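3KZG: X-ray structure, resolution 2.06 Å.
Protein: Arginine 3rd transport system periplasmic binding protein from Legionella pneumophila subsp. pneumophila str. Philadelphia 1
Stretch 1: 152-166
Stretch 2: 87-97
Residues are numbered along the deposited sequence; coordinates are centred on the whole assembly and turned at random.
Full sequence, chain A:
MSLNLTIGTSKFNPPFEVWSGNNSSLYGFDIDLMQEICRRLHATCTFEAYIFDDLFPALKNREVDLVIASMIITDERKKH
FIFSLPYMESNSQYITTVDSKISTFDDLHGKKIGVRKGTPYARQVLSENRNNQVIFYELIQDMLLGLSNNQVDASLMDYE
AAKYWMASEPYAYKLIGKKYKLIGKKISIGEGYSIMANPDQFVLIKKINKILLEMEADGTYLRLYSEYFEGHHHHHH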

# COMPACT_ATOMS: atom_id res chain seq x y z
N VAL A 152 26.59 14.25 35.73
CA VAL A 152 25.38 14.97 35.33
C VAL A 152 24.24 14.05 35.76
O VAL A 152 24.42 12.83 35.86
CB VAL A 152 25.30 15.22 33.79
CG1 VAL A 152 26.34 16.26 33.37
CG2 VAL A 152 25.50 13.93 33.02
N ASP A 153 23.08 14.64 36.03
CA ASP A 153 21.91 13.88 36.47
C ASP A 153 21.19 13.22 35.30
O ASP A 153 20.53 12.19 35.46
CB ASP A 153 20.94 14.80 37.20
CG ASP A 153 21.58 15.52 38.37
OD1 ASP A 153 22.17 14.83 39.23
OD2 ASP A 153 21.49 16.76 38.43
N ALA A 154 21.31 13.82 34.13
CA ALA A 154 20.65 13.30 32.94
C ALA A 154 21.27 13.93 31.71
O ALA A 154 22.11 14.82 31.81
CB ALA A 154 19.16 13.62 32.99
N SER A 155 20.84 13.46 30.55
CA SER A 155 21.34 13.94 29.28
C SER A 155 20.20 14.17 28.28
O SER A 155 19.22 13.41 28.26
CB SER A 155 22.33 12.92 28.71
OG SER A 155 22.69 13.23 27.38
N LEU A 156 20.31 15.22 27.48
CA LEU A 156 19.32 15.53 26.46
C LEU A 156 20.06 15.30 25.14
O LEU A 156 21.05 15.98 24.86
CB LEU A 156 18.85 16.99 26.56
CG LEU A 156 17.82 17.44 25.52
CD1 LEU A 156 16.60 16.52 25.55
CD2 LEU A 156 17.40 18.88 25.79
N MSE A 157 19.60 14.32 24.37
CA MSE A 157 20.21 13.96 23.10
C MSE A 157 19.13 13.64 22.06
O MSE A 157 17.95 13.77 22.33
CB MSE A 157 21.13 12.74 23.29
CG MSE A 157 20.44 11.47 23.78
SE MSE A 157 21.65 9.98 24.15
CE MSE A 157 22.54 10.70 25.74
N ASP A 158 19.56 13.22 20.87
CA ASP A 158 18.62 12.87 19.81
C ASP A 158 17.72 11.73 20.30
O ASP A 158 18.18 10.81 20.99
CB ASP A 158 19.38 12.41 18.55
CG ASP A 158 20.37 13.44 18.03
OD1 ASP A 158 19.97 14.60 17.77
OD2 ASP A 158 21.56 13.10 17.88
N TYR A 159 16.45 11.79 19.94
CA TYR A 159 15.48 10.77 20.33
C TYR A 159 15.88 9.35 19.89
O TYR A 159 15.87 8.43 20.71
CB TYR A 159 14.10 11.11 19.76
CG TYR A 159 13.08 10.01 19.95
CD1 TYR A 159 12.64 9.67 21.23
CD2 TYR A 159 12.58 9.29 18.87
CE1 TYR A 159 11.73 8.63 21.43
CE2 TYR A 159 11.67 8.25 19.05
CZ TYR A 159 11.25 7.92 20.34
OH TYR A 159 10.37 6.89 20.53
N GLU A 160 16.24 9.17 18.62
CA GLU A 160 16.63 7.85 18.14
C GLU A 160 17.94 7.38 18.77
O GLU A 160 18.20 6.18 18.85
CB GLU A 160 16.77 7.81 16.61
CG GLU A 160 15.48 7.96 15.82
CD GLU A 160 14.41 6.95 16.21
OE1 GLU A 160 14.75 5.86 16.71
OE2 GLU A 160 13.21 7.25 16.01
N ALA A 161 18.78 8.33 19.19
CA ALA A 161 20.05 7.98 19.83
C ALA A 161 19.75 7.49 21.24
O ALA A 161 20.37 6.55 21.73
CB ALA A 161 20.97 9.21 19.89
N ALA A 162 18.79 8.14 21.89
CA ALA A 162 18.39 7.78 23.25
C ALA A 162 17.78 6.38 23.26
O ALA A 162 18.09 5.57 24.13
CB ALA A 162 17.38 8.79 23.80
N LYS A 163 16.91 6.11 22.30
CA LYS A 163 16.27 4.80 22.20
C LYS A 163 17.31 3.72 21.92
O LYS A 163 17.22 2.61 22.44
CB LYS A 163 15.22 4.80 21.08
CG LYS A 163 13.93 5.50 21.44
CD LYS A 163 12.80 5.01 20.54
CE LYS A 163 12.58 3.52 20.70
NZ LYS A 163 11.50 3.02 19.80
N TYR A 164 18.28 4.05 21.08
CA TYR A 164 19.35 3.11 20.74
C TYR A 164 20.06 2.66 22.02
O TYR A 164 20.17 1.47 22.30
CB TYR A 164 20.36 3.78 19.81
CG TYR A 164 21.62 2.97 19.62
CD1 TYR A 164 21.67 1.97 18.65
CD2 TYR A 164 22.73 3.16 20.43
CE1 TYR A 164 22.81 1.18 18.50
CE2 TYR A 164 23.87 2.37 20.29
CZ TYR A 164 23.90 1.38 19.32
OH TYR A 164 25.00 0.58 19.18
N TRP A 165 20.53 3.63 22.80
CA TRP A 165 21.24 3.33 24.03
C TRP A 165 20.45 2.55 25.06
O TRP A 165 20.98 1.65 25.70
CB TRP A 165 21.78 4.63 24.65
CG TRP A 165 22.92 5.17 23.87
CD1 TRP A 165 22.92 6.28 23.08
CD2 TRP A 165 24.22 4.58 23.74
NE1 TRP A 165 24.14 6.42 22.45
CE2 TRP A 165 24.95 5.38 22.84
CE3 TRP A 165 24.83 3.45 24.29
CZ2 TRP A 165 26.27 5.09 22.47
CZ3 TRP A 165 26.15 3.15 23.92
CH2 TRP A 165 26.85 3.97 23.03
N MSE A 166 19.17 2.87 25.21
CA MSE A 166 18.40 2.13 26.19
C MSE A 166 18.19 0.68 25.78
O MSE A 166 17.97 -0.18 26.63
CB MSE A 166 17.06 2.78 26.45
CG MSE A 166 16.30 2.05 27.51
SE MSE A 166 14.71 2.97 27.93
CE MSE A 166 13.57 2.28 26.51
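Stretch 2 (87-97) YMESNSQYITT

Residues 91–97 form an extended strand that runs antiparallel to strand 154–158, and the backbone hydrogen bonds between the two fix the register. Two pairs are of the hydrogen-bonded kind. Around Ser-155 and Ile-95 the ladder closes in both directions: Ile-95 N donates to Ser-155 O at 2.9 Å, and Ser-155 N donates to Ile-95 O, also at 2.9 Å. The next such pair repeats the pattern, with Gln-93 N to Met-157 O at 2.8 Å and Met-157 N to Gln-93 O at 3.2 Å. The ladder then runs on past the strand into the first turn of the helix, where Tyr-159 N donates to Asn-91 O at 2.9 Å. This is a favourable arrangement, because the first amides of a helix have no carbonyl of a preceding turn to bind. At the other end a side chain takes over: Thr-96 OG1 donates to Asp-153 O at 2.7 Å, its hydroxyl satisfying a carbonyl just outside strand 154–158.

Between the hydrogen-bonded pairs the chains draw closer. The CA atoms of Leu-156 and Tyr-94 lie 4.5 Å apart, against 5.4 Å for the CA atoms of Ser-155 and Ile-95, as expected of narrow and wide pairs in an antiparallel sheet. CA-H...O contacts supplement the ladder, among them Tyr-94 CA to Ser-155 O at 3.4 Å and Ser-92 CA to Met-157 O at 3.3 Å. The strand axes approach to 4.6 Å, and their directions differ by 152°, so the pairing is antiparallel with a marked twist.

The face bearing Leu-156 and Tyr-94 is built on a methyl-aromatic contact. With chi1 t and chi2 p, Leu-156 sets CD1 3.8 Å from the centroid of the Tyr-94 ring, almost exactly on the ring normal, a CH-pi interaction that suits a branched aliphatic chain beside a flat ring. Leu-156 CB adds a contact of 3.8 Å to Tyr-94 CE1. Tyr-94 is buried, and its hydroxyl is not left unsatisfied, being hydrogen-bonded elsewhere in the structure.

The other face carries Ser-155, Met-157, Gln-93 and Ile-95. Met-157, a selenomethionine, uses its flexible chain to bring CE within 3.5 Å of Ile-95 CG2, while the small Ser-155 leaves its CB 4.0 Å from the same CG2 atom. Helix 159–166 also packs against stretch 2, its axis 7.0 Å from that of strand 91–97 at closest approach and inclined to it by 37°. Ala-162 points toward the strand, and its short side chain permits close packing: CB lies 3.6 Å from Gln-93 CG and 4.4 Å from Ile-95 CD1. Trp-165 CB lies 4.4 Å from Ile-95 CD1. Gln-93 places OE1 at the edge of the Tyr-159 ring, 3.5 Å from Tyr-159 CD1, and its NE2 donates to Tyr-94 O at 3.0 Å, so a polar residue is accommodated in a buried position. Farther out, Glu-160 CG meets CE of the selenomethionine Met-88 at 3.1 Å.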

# COMPACT_ATOMS: atom_id res chain seq x y z
N TYR A 87 15.32 14.99 5.97
CA TYR A 87 15.05 13.60 5.61
C TYR A 87 14.46 12.85 6.78
O TYR A 87 14.22 11.65 6.70
CB TYR A 87 16.34 12.89 5.16
CG TYR A 87 17.50 12.96 6.15
CD1 TYR A 87 17.55 12.12 7.27
CD2 TYR A 87 18.56 13.84 5.94
CE1 TYR A 87 18.64 12.17 8.16
CE2 TYR A 87 19.64 13.89 6.81
CZ TYR A 87 19.69 13.06 7.91
OH TYR A 87 20.78 13.13 8.76
N MSE A 88 14.23 13.56 7.88
CA MSE A 88 13.70 12.93 9.08
C MSE A 88 13.31 14.00 10.10
O MSE A 88 13.95 15.04 10.20
CB MSE A 88 14.77 12.00 9.66
CG MSE A 88 14.39 11.26 10.93
SE MSE A 88 15.75 9.95 11.41
CE MSE A 88 14.96 9.30 13.06
N GLU A 89 12.23 13.74 10.84
CA GLU A 89 11.79 14.69 11.86
C GLU A 89 12.82 14.68 12.99
O GLU A 89 13.36 13.64 13.33
CB GLU A 89 10.43 14.28 12.41
CG GLU A 89 9.86 15.25 13.43
CD GLU A 89 8.47 14.87 13.91
OE1 GLU A 89 8.34 13.89 14.68
OE2 GLU A 89 7.51 15.55 13.51
N SER A 90 13.11 15.85 13.55
CA SER A 90 14.09 15.94 14.63
C SER A 90 13.43 16.13 15.99
O SER A 90 12.69 17.09 16.21
CB SER A 90 15.09 17.08 14.37
OG SER A 90 14.44 18.34 14.24
N ASN A 91 13.70 15.20 16.90
CA ASN A 91 13.15 15.27 18.25
C ASN A 91 14.26 14.99 19.26
O ASN A 91 15.14 14.19 19.00
CB ASN A 91 12.04 14.23 18.47
CG ASN A 91 10.90 14.38 17.49
OD1 ASN A 91 10.87 13.72 16.45
ND2 ASN A 91 9.96 15.25 17.81
N SER A 92 14.20 15.66 20.40
CA SER A 92 15.19 15.45 21.45
C SER A 92 14.54 14.53 22.49
O SER A 92 13.33 14.31 22.46
CB SER A 92 15.60 16.78 22.10
OG SER A 92 14.54 17.38 22.80
N GLN A 93 15.35 14.01 23.41
CA GLN A 93 14.84 13.10 24.43
C GLN A 93 15.71 13.09 25.68
O GLN A 93 16.94 13.00 25.58
CB GLN A 93 14.75 11.68 23.86
CG GLN A 93 14.39 10.58 24.87
CD GLN A 93 12.95 10.64 25.34
OE1 GLN A 93 12.02 10.53 24.54
NE2 GLN A 93 12.75 10.81 26.64
N TYR A 94 15.09 13.18 26.85
CA TYR A 94 15.85 13.14 28.10
C TYR A 94 16.06 11.68 28.47
O TYR A 94 15.13 10.86 28.40
CB TYR A 94 15.10 13.87 29.22
CG TYR A 94 15.25 15.38 29.20
CD1 TYR A 94 16.43 15.99 29.65
CD2 TYR A 94 14.23 16.20 28.73
CE1 TYR A 94 16.58 17.37 29.63
CE2 TYR A 94 14.37 17.58 28.70
CZ TYR A 94 15.55 18.17 29.15
OH TYR A 94 15.69 19.54 29.13
N ILE A 95 17.29 11.35 28.85
CA ILE A 95 17.64 9.99 29.24
C ILE A 95 18.51 10.05 30.49
O ILE A 95 19.27 11.00 30.68
CB ILE A 95 18.41 9.27 28.10
CG1 ILE A 95 18.72 7.83 28.50
CG2 ILE A 95 19.69 10.04 27.75
CD1 ILE A 95 19.29 7.00 27.38
N THR A 96 18.38 9.05 31.36
CA THR A 96 19.17 9.00 32.59
C THR A 96 19.38 7.53 32.96
O THR A 96 18.88 6.65 32.27
CB THR A 96 18.44 9.73 33.75
OG1 THR A 96 19.33 9.87 34.86
CG2 THR A 96 17.20 8.95 34.19
N THR A 97 20.13 7.27 34.02
CA THR A 97 20.38 5.89 34.43
C THR A 97 19.19 5.34 35.20
O THR A 97 18.53 6.08 35.93
CB THR A 97 21.65 5.77 35.30
OG1 THR A 97 21.55 6.66 36.42
CG2 THR A 97 22.88 6.13 34.48